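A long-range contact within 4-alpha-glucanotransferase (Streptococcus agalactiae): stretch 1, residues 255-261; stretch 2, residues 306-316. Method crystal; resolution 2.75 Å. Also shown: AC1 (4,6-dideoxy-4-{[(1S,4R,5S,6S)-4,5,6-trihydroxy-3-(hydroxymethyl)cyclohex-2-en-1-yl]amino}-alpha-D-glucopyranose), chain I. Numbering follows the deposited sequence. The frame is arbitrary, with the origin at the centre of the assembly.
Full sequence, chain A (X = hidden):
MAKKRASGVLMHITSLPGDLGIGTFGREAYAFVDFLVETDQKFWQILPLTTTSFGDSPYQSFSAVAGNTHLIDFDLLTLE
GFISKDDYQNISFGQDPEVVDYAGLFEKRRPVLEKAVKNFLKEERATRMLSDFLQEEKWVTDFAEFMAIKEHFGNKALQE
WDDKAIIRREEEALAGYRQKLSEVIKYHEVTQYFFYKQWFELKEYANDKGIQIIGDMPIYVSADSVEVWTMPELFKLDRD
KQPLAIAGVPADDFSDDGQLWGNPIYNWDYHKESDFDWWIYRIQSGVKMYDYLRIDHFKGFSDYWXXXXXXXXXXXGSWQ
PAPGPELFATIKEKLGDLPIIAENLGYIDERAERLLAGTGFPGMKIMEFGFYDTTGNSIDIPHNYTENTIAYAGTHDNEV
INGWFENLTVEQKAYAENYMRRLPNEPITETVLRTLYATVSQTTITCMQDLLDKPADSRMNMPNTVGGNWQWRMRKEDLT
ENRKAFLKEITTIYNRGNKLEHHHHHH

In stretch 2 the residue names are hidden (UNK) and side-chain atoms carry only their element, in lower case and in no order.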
ATOM      1  N   SER A 255     -14.057  13.080  14.877  1.00 97.53           N
ATOM      2  CA  SER A 255     -14.865  13.513  13.735  1.00 97.27           C
ATOM      3  C   SER A 255     -16.045  12.564  13.527  1.00 93.18           C
ATOM      4  O   SER A 255     -15.884  11.333  13.523  1.00 88.44           O
ATOM      5  CB  SER A 255     -14.033  13.656  12.459  1.00 93.67           C
ATOM      6  OG  SER A 255     -13.325  14.896  12.492  1.00 88.40           O
ATOM      7  N   ASP A 256     -17.231  13.160  13.320  1.00 95.92           N
ATOM      8  CA  ASP A 256     -18.566  12.601  13.547  1.00 92.74           C
ATOM      9  C   ASP A 256     -19.138  11.801  12.373  1.00 93.54           C
ATOM     10  O   ASP A 256     -20.152  11.115  12.552  1.00 94.94           O
ATOM     11  CB  ASP A 256     -19.515  13.763  13.914  1.00 94.22           C
ATOM     12  CG  ASP A 256     -20.970  13.341  14.047  1.00 99.27           C
ATOM     13  OD1 ASP A 256     -21.251  12.360  14.777  1.00 93.38           O
ATOM     14  OD2 ASP A 256     -21.834  13.992  13.408  1.00 98.01           O
ATOM     15  N   ASP A 257     -18.550  11.838  11.180  1.00 87.25           N
ATOM     16  CA  ASP A 257     -19.225  11.112  10.112  1.00 91.97           C
ATOM     17  C   ASP A 257     -18.584   9.771   9.739  1.00 84.44           C
ATOM     18  O   ASP A 257     -19.218   8.986   9.026  1.00 84.54           O
ATOM     19  CB  ASP A 257     -19.371  12.000   8.873  1.00 91.76           C
ATOM     20  CG  ASP A 257     -20.818  12.408   8.645  1.00 98.14           C
ATOM     21  OD1 ASP A 257     -21.703  11.669   9.119  1.00 92.61           O
ATOM     22  OD2 ASP A 257     -21.068  13.472   8.035  1.00101.29           O
ATOM     23  N   GLY A 258     -17.370   9.482  10.190  1.00 76.85           N
ATOM     24  CA  GLY A 258     -16.833   8.151   9.970  1.00 68.13           C
ATOM     25  C   GLY A 258     -16.354   7.959   8.543  1.00 64.67           C
ATOM     26  O   GLY A 258     -16.092   8.918   7.809  1.00 67.69           O
ATOM     27  N   GLN A 259     -16.249   6.694   8.139  1.00 60.95           N
ATOM     28  CA  GLN A 259     -15.670   6.371   6.842  1.00 58.49           C
ATOM     29  C   GLN A 259     -16.471   5.292   6.136  1.00 61.73           C
ATOM     30  O   GLN A 259     -16.826   4.268   6.729  1.00 62.21           O
ATOM     31  CB  GLN A 259     -14.218   5.894   6.960  1.00 57.16           C
ATOM     32  CG  GLN A 259     -13.191   6.987   7.176  1.00 57.88           C
ATOM     33  CD  GLN A 259     -11.804   6.413   7.393  1.00 57.60           C
ATOM     34  OE1 GLN A 259     -11.463   5.367   6.833  1.00 50.39           O
ATOM     35  NE2 GLN A 259     -11.008   7.073   8.235  1.00 60.44           N
ATOM     36  N   LEU A 260     -16.716   5.525   4.850  1.00 64.74           N
ATOM     37  CA  LEU A 260     -17.313   4.549   3.950  1.00 64.54           C
ATOM     38  C   LEU A 260     -16.266   4.186   2.903  1.00 65.02           C
ATOM     39  O   LEU A 260     -15.764   5.070   2.195  1.00 67.82           O
ATOM     40  CB  LEU A 260     -18.579   5.115   3.305  1.00 61.13           C
ATOM     41  CG  LEU A 260     -19.307   4.207   2.326  1.00 65.84           C
ATOM     42  CD1 LEU A 260     -20.748   4.013   2.773  1.00 59.59           C
ATOM     43  CD2 LEU A 260     -19.218   4.802   0.918  1.00 63.87           C
ATOM     44  N   TRP A 261     -15.927   2.896   2.817  1.00 60.92           N
ATOM     45  CA  TRP A 261     -14.835   2.427   1.967  1.00 57.56           C
ATOM     46  C   TRP A 261     -15.300   1.850   0.627  1.00 58.83           C
ATOM     47  O   TRP A 261     -14.713   2.169  -0.414  1.00 53.73           O
ATOM     48  CB  TRP A 261     -14.005   1.385   2.722  1.00 52.07           C
ATOM     49  CG  TRP A 261     -13.265   1.949   3.905  1.00 55.00           C
ATOM     50  CD1 TRP A 261     -13.133   3.269   4.239  1.00 56.97           C
ATOM     51  CD2 TRP A 261     -12.552   1.208   4.908  1.00 51.51           C
ATOM     52  NE1 TRP A 261     -12.385   3.395   5.392  1.00 56.18           N
ATOM     53  CE2 TRP A 261     -12.014   2.147   5.821  1.00 52.69           C
ATOM     54  CE3 TRP A 261     -12.310  -0.153   5.120  1.00 48.95           C
ATOM     55  CZ2 TRP A 261     -11.256   1.767   6.926  1.00 48.61           C
ATOM     56  CZ3 TRP A 261     -11.555  -0.528   6.224  1.00 50.76           C
ATOM     57  CH2 TRP A 261     -11.039   0.431   7.110  1.00 49.64           C
ATOM     58  N   UNK A 306     -19.689  -3.289   9.232  1.00 52.49           N
ATOM     59  CA  UNK A 306     -20.407  -3.809   8.071  1.00 51.51           C
ATOM     60  C   UNK A 306     -21.590  -2.892   7.751  1.00 59.95           C
ATOM     61  O   UNK A 306     -22.677  -3.047   8.320  1.00 61.38           O
ATOM     62  c   UNK A 306     -21.388  -5.985   7.085  1.00 52.56           C
ATOM     63  c   UNK A 306     -20.862  -5.247   8.327  1.00 48.81           C
ATOM     64  o   UNK A 306     -23.453  -7.110   7.647  1.00 73.23           O
ATOM     65  o   UNK A 306     -21.685  -8.377   7.395  1.00 61.15           O
ATOM     66  c   UNK A 306     -22.229  -7.243   7.408  1.00 64.97           C
ATOM     67  N   UNK A 307     -21.387  -1.950   6.827  1.00 61.07           N
ATOM     68  CA  UNK A 307     -22.489  -1.125   6.346  1.00 61.27           C
ATOM     69  C   UNK A 307     -23.398  -1.979   5.476  1.00 61.68           C
ATOM     70  O   UNK A 307     -22.932  -2.676   4.570  1.00 58.43           O
ATOM     71  c   UNK A 307     -21.959   0.075   5.546  1.00 59.84           C
ATOM     72  c   UNK A 307     -23.120   0.948   5.090  1.00 57.65           C
ATOM     73  c   UNK A 307     -20.918   0.864   6.358  1.00 61.14           C
ATOM     74  c   UNK A 307     -19.640   1.197   5.602  1.00 55.59           C
ATOM     75  N   UNK A 308     -24.698  -1.937   5.741  1.00 72.60           N
ATOM     76  CA  UNK A 308     -25.605  -2.679   4.877  1.00 72.30           C
ATOM     77  C   UNK A 308     -25.801  -1.928   3.560  1.00 75.69           C
ATOM     78  O   UNK A 308     -25.311  -0.808   3.374  1.00 76.94           O
ATOM     79  n   UNK A 308     -28.482   0.182  10.099  1.00 71.75           N
ATOM     80  n   UNK A 308     -28.812  -0.829   8.057  1.00 78.24           N
ATOM     81  c   UNK A 308     -28.322  -0.864   9.293  1.00 75.21           C
ATOM     82  c   UNK A 308     -26.943  -2.898   5.569  1.00 68.52           C
ATOM     83  n   UNK A 308     -27.677  -1.943   9.731  1.00 69.27           N
ATOM     84  c   UNK A 308     -28.675  -1.909   7.086  1.00 77.19           C
ATOM     85  c   UNK A 308     -27.512  -1.629   6.148  1.00 72.23           C
ATOM     86  N   UNK A 309     -26.522  -2.559   2.626  1.00 73.91           N
ATOM     87  CA  UNK A 309     -27.031  -1.841   1.470  1.00 73.91           C
ATOM     88  C   UNK A 309     -28.022  -0.820   1.987  1.00 81.01           C
ATOM     89  O   UNK A 309     -28.226  -0.759   3.199  1.00 82.27           O
ATOM     90  N   UNK A 310     -28.650  -0.025   1.121  1.00 84.19           N
ATOM     91  CA  UNK A 310     -29.580   1.026   1.560  1.00 83.11           C
ATOM     92  C   UNK A 310     -28.969   1.878   2.678  1.00 83.90           C
ATOM     93  O   UNK A 310     -29.622   2.224   3.667  1.00 82.26           O
ATOM     94  c   UNK A 310     -30.920  -0.460   3.222  1.00 88.36           C
ATOM     95  o   UNK A 310     -30.797  -1.701   3.062  1.00 88.04           O
ATOM     96  o   UNK A 310     -31.037   0.054   4.362  1.00 82.48           O
ATOM     97  c   UNK A 310     -30.955   0.447   1.967  1.00 90.44           C
ATOM     98  N   UNK A 311     -27.699   2.234   2.512  1.00 83.48           N
ATOM     99  CA  UNK A 311     -27.061   3.137   3.452  1.00 76.91           C
ATOM    100  C   UNK A 311     -27.332   4.577   3.044  1.00 76.04           C
ATOM    101  O   UNK A 311     -27.634   4.871   1.886  1.00 76.39           O
ATOM    102  o   UNK A 311     -22.657   3.733  -1.312  1.00 59.89           O
ATOM    103  c   UNK A 311     -23.351   3.536  -0.141  1.00 60.50           C
ATOM    104  c   UNK A 311     -24.235   4.363   1.945  1.00 70.26           C
ATOM    105  c   UNK A 311     -23.875   2.291   0.135  1.00 64.97           C
ATOM    106  c   UNK A 311     -25.552   2.880   3.526  1.00 73.13           C
ATOM    107  c   UNK A 311     -24.592   2.083   1.324  1.00 68.82           C
ATOM    108  c   UNK A 311     -24.787   3.114   2.238  1.00 69.54           C
ATOM    109  c   UNK A 311     -23.529   4.580   0.755  1.00 69.12           C
ATOM    110  N   UNK A 312     -27.260   5.471   4.018  1.00 76.21           N
ATOM    111  CA  UNK A 312     -27.171   6.892   3.708  1.00 83.58           C
ATOM    112  C   UNK A 312     -25.874   7.514   4.204  1.00 86.30           C
ATOM    113  O   UNK A 312     -25.250   8.297   3.480  1.00 85.35           O
ATOM    114  c   UNK A 312     -28.391   7.652   4.264  1.00 83.01           C
ATOM    115  c   UNK A 312     -28.552   9.065   3.673  1.00 91.41           C
ATOM    116  o   UNK A 312     -29.497   8.077   1.684  1.00 93.54           O
ATOM    117  n   UNK A 312     -28.722  10.187   1.519  1.00 91.13           N
ATOM    118  c   UNK A 312     -28.965   9.066   2.200  1.00 93.97           C
ATOM    119  N   UNK A 313     -25.435   7.173   5.409  1.00 78.56           N
ATOM    120  CA  UNK A 313     -24.054   7.402   5.807  1.00 77.61           C
ATOM    121  C   UNK A 313     -23.484   6.081   6.303  1.00 73.25           C
ATOM    122  O   UNK A 313     -24.182   5.062   6.382  1.00 68.69           O
ATOM    123  o   UNK A 313     -24.819   9.583   6.557  1.00 81.29           O
ATOM    124  c   UNK A 313     -22.507   9.086   6.893  1.00 76.75           C
ATOM    125  c   UNK A 313     -23.923   8.511   6.872  1.00 78.11           C
ATOM    126  N   UNK A 314     -22.184   6.102   6.599  1.00 75.42           N
ATOM    127  CA  UNK A 314     -21.456   4.932   7.068  1.00 70.88           C
ATOM    128  C   UNK A 314     -21.801   4.547   8.502  1.00 67.09           C
ATOM    129  O   UNK A 314     -21.393   3.472   8.950  1.00 61.49           O
ATOM    130  c   UNK A 314     -19.953   5.182   6.942  1.00 65.99           C
ATOM    131  N   UNK A 315     -22.546   5.376   9.225  1.00 70.79           N
ATOM    132  CA  UNK A 315     -22.983   5.030  10.570  1.00 66.12           C
ATOM    133  C   UNK A 315     -24.125   4.025  10.580  1.00 64.69           C
ATOM    134  O   UNK A 315     -24.598   3.669  11.663  1.00 56.79           O
ATOM    135  c   UNK A 315     -22.259   7.286  11.411  1.00 76.46           C
ATOM    136  o   UNK A 315     -22.188   8.258  10.647  1.00 80.45           O
ATOM    137  c   UNK A 315     -23.395   6.296  11.310  1.00 68.64           C
ATOM    138  n   UNK A 315     -21.344   7.030  12.343  1.00 66.72           N
ATOM    139  N   UNK A 316     -24.567   3.571   9.405  1.00 69.13           N
ATOM    140  CA  UNK A 316     -25.654   2.601   9.262  1.00 64.87           C
ATOM    141  C   UNK A 316     -25.076   1.197   9.077  1.00 62.29           C
ATOM    142  O   UNK A 316     -25.177   0.586   8.015  1.00 59.91           O
ATOM    143  o   UNK A 316     -28.783   3.711   7.748  1.00 89.10           O
ATOM    144  o   UNK A 316     -27.741   4.470   9.536  1.00 78.65           O
ATOM    145  c   UNK A 316     -26.542   2.985   8.082  1.00 66.87           C
ATOM    146  c   UNK A 316     -27.774   3.777   8.492  1.00 79.12           C
TER
HETATM  147  C1  AC1 I   2      -8.633   4.059   2.144  1.00 64.42           C
HETATM  148  O2  AC1 I   2      -9.255   6.115   3.347  1.00 60.41           O
HETATM  149  C2  AC1 I   2      -9.287   5.452   2.068  1.00 56.32           C
HETATM  150  C4A AC1 I   2     -15.260   5.417  -2.232  1.00 66.97           C
HETATM  151  C3  AC1 I   2     -10.706   5.384   1.581  1.00 54.22           C
HETATM  152  O3  AC1 I   2     -11.149   6.730   1.524  1.00 63.20           O
HETATM  153  C4  AC1 I   2     -10.736   4.698   0.194  1.00 61.04           C
HETATM  154  N4A AC1 I   2     -12.052   4.654  -0.514  1.00 60.56           N
HETATM  155  C5  AC1 I   2     -10.225   3.292   0.452  1.00 58.20           C
HETATM  156  O5  AC1 I   2      -8.846   3.355   0.880  1.00 60.24           O
HETATM  157  C6  AC1 I   2     -10.326   2.472  -0.831  1.00 65.18           C
HETATM  158  C1B AC1 I   2     -12.403   5.765  -1.441  1.00 58.83           C
HETATM  159  C2B AC1 I   2     -13.566   6.520  -0.820  1.00 68.06           C
HETATM  160  O2B AC1 I   2     -13.232   6.939   0.506  1.00 57.89           O
HETATM  161  C3B AC1 I   2     -14.769   5.563  -0.783  1.00 67.01           C
HETATM  162  O3B AC1 I   2     -15.818   6.085   0.061  1.00 60.15           O
HETATM  163  O4  AC1 I   2     -16.345   4.450  -2.362  1.00 56.32           O
HETATM  164  C5B AC1 I   2     -14.185   5.111  -3.092  1.00 65.94           C
HETATM  165  C7B AC1 I   2     -12.825   5.307  -2.715  1.00 56.38           C
HETATM  166  C6B AC1 I   2     -14.582   4.601  -4.499  1.00 68.68           C
HETATM  167  O6B AC1 I   2     -15.948   4.133  -4.491  1.00 64.74           O

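Position 306 carries three side-chain carbons in a row, the third bearing two oxygens, and lies out of reach of stretch 1; this is Glu-306. At position 307 four carbons fork at the first, with one arm two carbons long, and CA-to-CB points toward stretch 1, where the tip of the longer arm lies 4.1 Å from Leu-260 CD1. The branching identifies Ile-307, and the tip is its CD1. Position 308 has three carbons, a nitrogen, and then a carbon with two more nitrogens, a guanidinium group far from stretch 1: Arg-308. No side-chain atom is present at position 309, hence Gly-309. Position 310 has two carbons, the second carrying two oxygens; it is Asp-310, also remote and with positive phi.

At position 311 one carbon leads to a six-carbon ring bearing an oxygen, and Leu-260 CD1 sits over one face of that ring, 3.8 Å from its centroid and 25° off the normal, a CH-pi contact. This is Tyr-311; its CE2 is the ring atom closest to Leu-260 CD1, at 3.5 Å. Position 312 has three carbons, the third carrying one oxygen and one nitrogen, and points away from stretch 1. The count fits an amide, with element identity separating it from a carboxylate: Gln-312.

Position 313 has one carbon carrying an oxygen and a second carbon, and that second carbon lies 3.5 Å from Asp-257 OD1: this is Thr-313, and the carbon is its CG2. At position 314 a single carbon points toward stretch 1 and comes within 3.3 Å of Gln-259 O, with the Leu-260 CB to position 314 CB distance at 3.9 Å. This is Ala-314, and Ala-314 CA is 5.2 Å from Leu-260 CA. Position 315 shows two carbons, the second with one oxygen and one nitrogen; the oxygen is 3.5 Å from Asp-257 O, two acceptors that form no hydrogen bond. This is Asn-315, and the oxygen is its OD1. Position 316 ends with two carbons, the second carrying two oxygens, and makes no contact: Asp-316. A type I turn spans Thr-313 to Asp-316, with a weak hydrogen bond from Asp-316 N to Thr-313 O (3.4 Å).

No hydrogen bond crosses between the stretches, so the contact rests on packing. Leu-260, with chi1 in the t well, reaches Ile-307 and the Tyr-311 face with its CD1, while its CB packs against Ala-314. The backbone of Leu-260 meanwhile serves the ligand: Leu-260 O accepts a very short hydrogen bond from AC1 O3B (2.4 Å).

Stretch 2 306-316: EIRGDYQTAND
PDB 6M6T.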